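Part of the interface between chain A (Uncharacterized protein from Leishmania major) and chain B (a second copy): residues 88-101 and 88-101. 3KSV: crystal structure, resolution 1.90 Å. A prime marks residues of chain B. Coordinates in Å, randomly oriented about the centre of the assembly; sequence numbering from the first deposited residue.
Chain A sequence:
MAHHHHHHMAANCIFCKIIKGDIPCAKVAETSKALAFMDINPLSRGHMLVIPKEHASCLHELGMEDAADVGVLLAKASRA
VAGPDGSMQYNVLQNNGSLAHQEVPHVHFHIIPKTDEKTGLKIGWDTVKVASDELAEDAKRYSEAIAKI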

# COMPACT_ATOMS: atom_id res chain seq x y z
N MET A 88 -1.52 -7.06 16.27
CA MET A 88 -0.82 -7.75 15.20
C MET A 88 -0.18 -6.75 14.26
O MET A 88 -0.86 -5.88 13.74
CB MET A 88 -1.75 -8.64 14.40
CG MET A 88 -1.08 -9.22 13.16
SD MET A 88 0.26 -10.39 13.52
CE MET A 88 -0.73 -11.76 14.17
N GLN A 89 1.12 -6.90 14.04
CA GLN A 89 1.85 -6.03 13.14
C GLN A 89 1.71 -6.58 11.73
O GLN A 89 1.41 -7.76 11.57
CB GLN A 89 3.31 -5.95 13.57
CG GLN A 89 3.44 -5.45 15.01
CD GLN A 89 4.86 -5.24 15.46
OE1 GLN A 89 5.72 -4.83 14.69
NE2 GLN A 89 5.11 -5.50 16.72
N TYR A 90 1.92 -5.74 10.72
CA TYR A 90 1.68 -6.16 9.34
C TYR A 90 2.27 -5.19 8.31
O TYR A 90 2.50 -4.02 8.58
CB TYR A 90 0.17 -6.34 9.07
CG TYR A 90 -0.66 -5.12 9.45
CD1 TYR A 90 -1.01 -4.16 8.50
CD2 TYR A 90 -1.10 -4.93 10.75
CE1 TYR A 90 -1.75 -3.06 8.84
CE2 TYR A 90 -1.84 -3.82 11.10
CZ TYR A 90 -2.16 -2.90 10.14
OH TYR A 90 -2.87 -1.80 10.49
N ASN A 91 2.49 -5.71 7.10
CA ASN A 91 2.95 -4.88 6.00
C ASN A 91 1.88 -4.85 4.91
O ASN A 91 1.20 -5.87 4.66
CB ASN A 91 4.25 -5.42 5.43
CG ASN A 91 5.41 -5.34 6.41
OD1 ASN A 91 5.71 -6.32 7.09
ND2 ASN A 91 6.09 -4.19 6.48
N VAL A 92 1.70 -3.67 4.31
CA VAL A 92 0.86 -3.50 3.15
C VAL A 92 1.80 -3.28 1.95
O VAL A 92 2.67 -2.40 1.96
CB VAL A 92 -0.11 -2.31 3.30
CG1 VAL A 92 -0.91 -2.10 1.99
CG2 VAL A 92 -1.07 -2.57 4.47
N LEU A 93 1.62 -4.09 0.91
CA LEU A 93 2.49 -4.12 -0.23
C LEU A 93 1.68 -4.22 -1.50
O LEU A 93 0.80 -5.06 -1.61
CB LEU A 93 3.42 -5.32 -0.16
CG LEU A 93 4.40 -5.44 -1.33
CD1 LEU A 93 5.46 -4.34 -1.21
CD2 LEU A 93 5.02 -6.82 -1.31
N GLN A 94 1.98 -3.36 -2.47
CA GLN A 94 1.31 -3.42 -3.78
C GLN A 94 2.35 -3.18 -4.84
O GLN A 94 3.02 -2.15 -4.82
CB GLN A 94 0.21 -2.37 -3.85
CG GLN A 94 -0.73 -2.54 -5.04
CD GLN A 94 -0.30 -1.72 -6.22
OE1 GLN A 94 0.16 -0.60 -6.05
NE2 GLN A 94 -0.43 -2.29 -7.44
N ASN A 95 2.47 -4.13 -5.76
CA ASN A 95 3.55 -4.18 -6.73
C ASN A 95 3.08 -3.80 -8.16
O ASN A 95 1.99 -4.17 -8.58
CB ASN A 95 4.09 -5.60 -6.75
CG ASN A 95 4.63 -6.03 -5.40
OD1 ASN A 95 5.19 -5.24 -4.65
ND2 ASN A 95 4.51 -7.30 -5.12
N ASN A 96 3.91 -3.04 -8.88
CA ASN A 96 3.52 -2.48 -10.16
C ASN A 96 4.62 -2.70 -11.17
O ASN A 96 5.58 -1.95 -11.20
CB ASN A 96 3.22 -1.01 -10.01
CG ASN A 96 2.08 -0.77 -9.07
OD1 ASN A 96 0.92 -0.81 -9.46
ND2 ASN A 96 2.40 -0.50 -7.80
N GLY A 97 4.51 -3.79 -11.92
CA GLY A 97 5.55 -4.20 -12.87
C GLY A 97 6.29 -5.44 -12.42
O GLY A 97 6.49 -5.66 -11.24
N SER A 98 6.68 -6.28 -13.38
CA SER A 98 7.31 -7.54 -13.04
C SER A 98 8.73 -7.36 -12.47
O SER A 98 9.22 -8.22 -11.71
CB SER A 98 7.34 -8.46 -14.25
OG SER A 98 8.28 -8.00 -15.18
N LEU A 99 9.39 -6.25 -12.81
CA LEU A 99 10.66 -5.91 -12.19
C LEU A 99 10.36 -5.57 -10.74
O LEU A 99 11.19 -5.79 -9.88
CB LEU A 99 11.35 -4.73 -12.90
CG LEU A 99 12.88 -4.62 -12.76
CD1 LEU A 99 13.60 -5.78 -13.43
CD2 LEU A 99 13.41 -3.27 -13.33
N ALA A 100 9.16 -5.08 -10.48
CA ALA A 100 8.76 -4.69 -9.12
C ALA A 100 8.09 -5.86 -8.37
O ALA A 100 7.45 -5.67 -7.32
CB ALA A 100 7.86 -3.46 -9.18
N HIS A 101 8.29 -7.07 -8.91
CA HIS A 101 7.79 -8.32 -8.32
C HIS A 101 6.27 -8.52 -8.47
O HIS A 101 5.68 -9.34 -7.74
CB HIS A 101 8.22 -8.46 -6.84
CG HIS A 101 9.70 -8.31 -6.59
ND1 HIS A 101 10.53 -9.39 -6.35
CD2 HIS A 101 10.49 -7.21 -6.52
CE1 HIS A 101 11.77 -8.96 -6.16
NE2 HIS A 101 11.77 -7.64 -6.26
N MET B 88 7.36 3.61 -15.80
CA MET B 88 8.17 3.40 -14.61
C MET B 88 7.49 2.43 -13.68
O MET B 88 6.35 2.64 -13.30
CB MET B 88 8.41 4.70 -13.86
CG MET B 88 9.09 4.48 -12.51
SD MET B 88 10.79 3.86 -12.63
CE MET B 88 11.58 5.33 -13.30
N GLN B 89 8.21 1.38 -13.29
CA GLN B 89 7.69 0.38 -12.38
C GLN B 89 7.94 0.87 -10.96
O GLN B 89 8.80 1.71 -10.75
CB GLN B 89 8.36 -0.96 -12.63
CG GLN B 89 8.16 -1.41 -14.07
CD GLN B 89 8.70 -2.79 -14.37
OE1 GLN B 89 8.66 -3.68 -13.54
NE2 GLN B 89 9.20 -2.97 -15.58
N TYR B 90 7.18 0.36 -9.99
CA TYR B 90 7.27 0.86 -8.62
C TYR B 90 6.59 -0.05 -7.59
O TYR B 90 5.71 -0.84 -7.92
CB TYR B 90 6.69 2.28 -8.52
CG TYR B 90 5.27 2.39 -9.08
CD1 TYR B 90 4.16 2.30 -8.25
CD2 TYR B 90 5.05 2.59 -10.43
CE1 TYR B 90 2.89 2.39 -8.75
CE2 TYR B 90 3.77 2.67 -10.95
CZ TYR B 90 2.71 2.58 -10.10
OH TYR B 90 1.45 2.64 -10.61
N ASN B 91 7.00 0.09 -6.34
CA ASN B 91 6.37 -0.64 -5.25
C ASN B 91 5.70 0.36 -4.31
O ASN B 91 6.24 1.47 -4.06
CB ASN B 91 7.39 -1.47 -4.49
CG ASN B 91 7.99 -2.59 -5.33
OD1 ASN B 91 9.06 -2.42 -5.90
ND2 ASN B 91 7.31 -3.74 -5.41
N VAL B 92 4.52 -0.01 -3.81
CA VAL B 92 3.83 0.72 -2.77
C VAL B 92 3.94 -0.12 -1.49
O VAL B 92 3.59 -1.30 -1.46
CB VAL B 92 2.35 0.98 -3.12
CG1 VAL B 92 1.64 1.67 -1.94
CG2 VAL B 92 2.26 1.86 -4.38
N LEU B 93 4.45 0.50 -0.42
CA LEU B 93 4.75 -0.17 0.81
C LEU B 93 4.30 0.68 1.98
O LEU B 93 4.60 1.86 2.05
CB LEU B 93 6.24 -0.40 0.93
CG LEU B 93 6.68 -1.11 2.22
CD1 LEU B 93 6.23 -2.58 2.15
CD2 LEU B 93 8.18 -0.99 2.37
N GLN B 94 3.57 0.07 2.92
CA GLN B 94 3.15 0.78 4.14
C GLN B 94 3.31 -0.18 5.29
O GLN B 94 2.74 -1.25 5.28
CB GLN B 94 1.71 1.23 4.00
CG GLN B 94 1.27 2.22 5.08
CD GLN B 94 0.62 1.53 6.25
OE1 GLN B 94 -0.12 0.57 6.06
NE2 GLN B 94 0.91 2.01 7.48
N ASN B 95 4.10 0.25 6.29
CA ASN B 95 4.54 -0.61 7.38
C ASN B 95 3.81 -0.28 8.71
O ASN B 95 3.57 0.88 9.03
CB ASN B 95 6.03 -0.39 7.56
CG ASN B 95 6.82 -0.75 6.32
OD1 ASN B 95 6.48 -1.66 5.59
ND2 ASN B 95 7.90 -0.05 6.12
N ASN B 96 3.46 -1.31 9.47
CA ASN B 96 2.63 -1.16 10.66
C ASN B 96 3.23 -1.95 11.80
O ASN B 96 3.02 -3.14 11.89
CB ASN B 96 1.23 -1.62 10.37
CG ASN B 96 0.58 -0.81 9.28
OD1 ASN B 96 0.03 0.25 9.54
ND2 ASN B 96 0.65 -1.31 8.05
N GLY B 97 4.04 -1.27 12.61
CA GLY B 97 4.77 -1.91 13.70
C GLY B 97 6.26 -1.98 13.43
O GLY B 97 6.69 -2.14 12.30
N SER B 98 7.06 -1.85 14.48
CA SER B 98 8.51 -1.82 14.31
C SER B 98 9.09 -3.18 13.90
O SER B 98 10.15 -3.25 13.27
CB SER B 98 9.18 -1.31 15.58
OG SER B 98 9.11 -2.29 16.57
N LEU B 99 8.39 -4.27 14.24
CA LEU B 99 8.77 -5.59 13.75
C LEU B 99 8.51 -5.59 12.26
O LEU B 99 9.19 -6.27 11.51
CB LEU B 99 7.98 -6.71 14.45
CG LEU B 99 8.63 -8.10 14.49
CD1 LEU B 99 9.91 -8.13 15.32
CD2 LEU B 99 7.64 -9.18 15.02
N ALA B 100 7.53 -4.80 11.82
CA ALA B 100 7.17 -4.74 10.40
C ALA B 100 7.96 -3.64 9.66
O ALA B 100 7.61 -3.24 8.52
CB ALA B 100 5.66 -4.54 10.27
N HIS B 101 9.04 -3.18 10.30
CA HIS B 101 9.97 -2.19 9.74
C HIS B 101 9.41 -0.75 9.72
O HIS B 101 9.92 0.11 8.99
CB HIS B 101 10.47 -2.60 8.34
CG HIS B 101 11.07 -3.98 8.26
ND1 HIS B 101 12.44 -4.20 8.19
CD2 HIS B 101 10.50 -5.20 8.20
CE1 HIS B 101 12.67 -5.50 8.12
NE2 HIS B 101 11.51 -6.13 8.13

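The strands that end at Asn96 and Asn96′ run antiparallel across an exact two-fold axis, with 173° between their directions, so each contact has a symmetry mate, except the Leu93 to Leu93′ pair, which lies on the axis and occurs once. Among the shortest hydrogen bonds are those of the backbone pairing nearest the axis and those of Asn91. Val92 N donates to Gln94′ O at 2.8 Å, and Gln94′ N returns a bond to Val92 O, also 2.8 Å; with N-H...O angles of 169° and 159° both are nearly straight, and the symmetry gives four such bonds bracketing the central pair, Leu93 and Leu93′. Asn91 uses its amide nitrogen twice: ND2 donates to Asn95′ OD1 at 2.7 Å and to Ala100′ O at 2.7 Å. One side chain thereby ties the partner's strand to the turn that follows it.

Further out, the next hydrogen-bonded pair is looser. Tyr90 N reaches Asn96′ O at 3.1 Å with a good angle of 162°, but the return bond from Asn96′ N to Tyr90 O, 3.0 Å long, is bent to 128° and is weak. A second weak bond, from Asn96′ ND2 to the same Tyr90 O at 3.3 Å, adds a side-chain donor to that carbonyl. Beyond it, Gln89 extends its side chain toward the partner's type I turn, Ser98′ to His101′. Gln89 OE1 accepts from Leu99′ N at 2.8 Å and, weakly, from Ala100′ N at 3.4 Å; both angles are 132°, so neither N-H is aimed squarely at the oxygen, and Ala100′ N also makes a weak bond to Gly97′ O at 2.8 Å. Gly97′ lies directly beside this oxygen: an ideal CB there would sit 2.3 Å from Gln89 OE1, a clash. The backbone angles of Gly97′, 110/145, independently call for glycine, since a CB would also be jammed against the preceding carbonyl oxygen.

Within each chain, Gln94 and Asn96 lie on the same face of the strand and join their carboxamides in a reciprocal pair, Asn96 ND2 to Gln94 OE1 and Gln94 NE2 to Asn96 OD1, each 2.8 Å. This pairing fixes both side chains beside the partner's Tyr90′ and Val92′, which share that face of the sheet. Asn96′ CB rests over the Tyr90 ring, 3.6 Å from its centroid and only 11° off the normal, a CH-pi contact over the face. Alongside, Val92 CG2 packs 3.6 Å from Gln94′ OE1, setting a methyl against the edge of the amide pair.

The face carrying Asn91, Leu93 and Asn95 has an apolar centre. Leu93 CD1 meets Leu93′ CD1 at 3.9 Å across the axis, where the two residues form a non-hydrogen-bonded pair with Leu93 CA and Leu93′ CA 4.7 Å apart. That close backbone approach also lets Leu93 CA direct its hydrogen at Val92′ O, 3.3 Å away. At the periphery, Ala100′ CB packs 3.6 Å from Tyr90 O, beside the Asn91 side chain that binds its carbonyl. Met88 points away and does not touch the other stretch. Together the stretches bury 1056 Å², both sides summed.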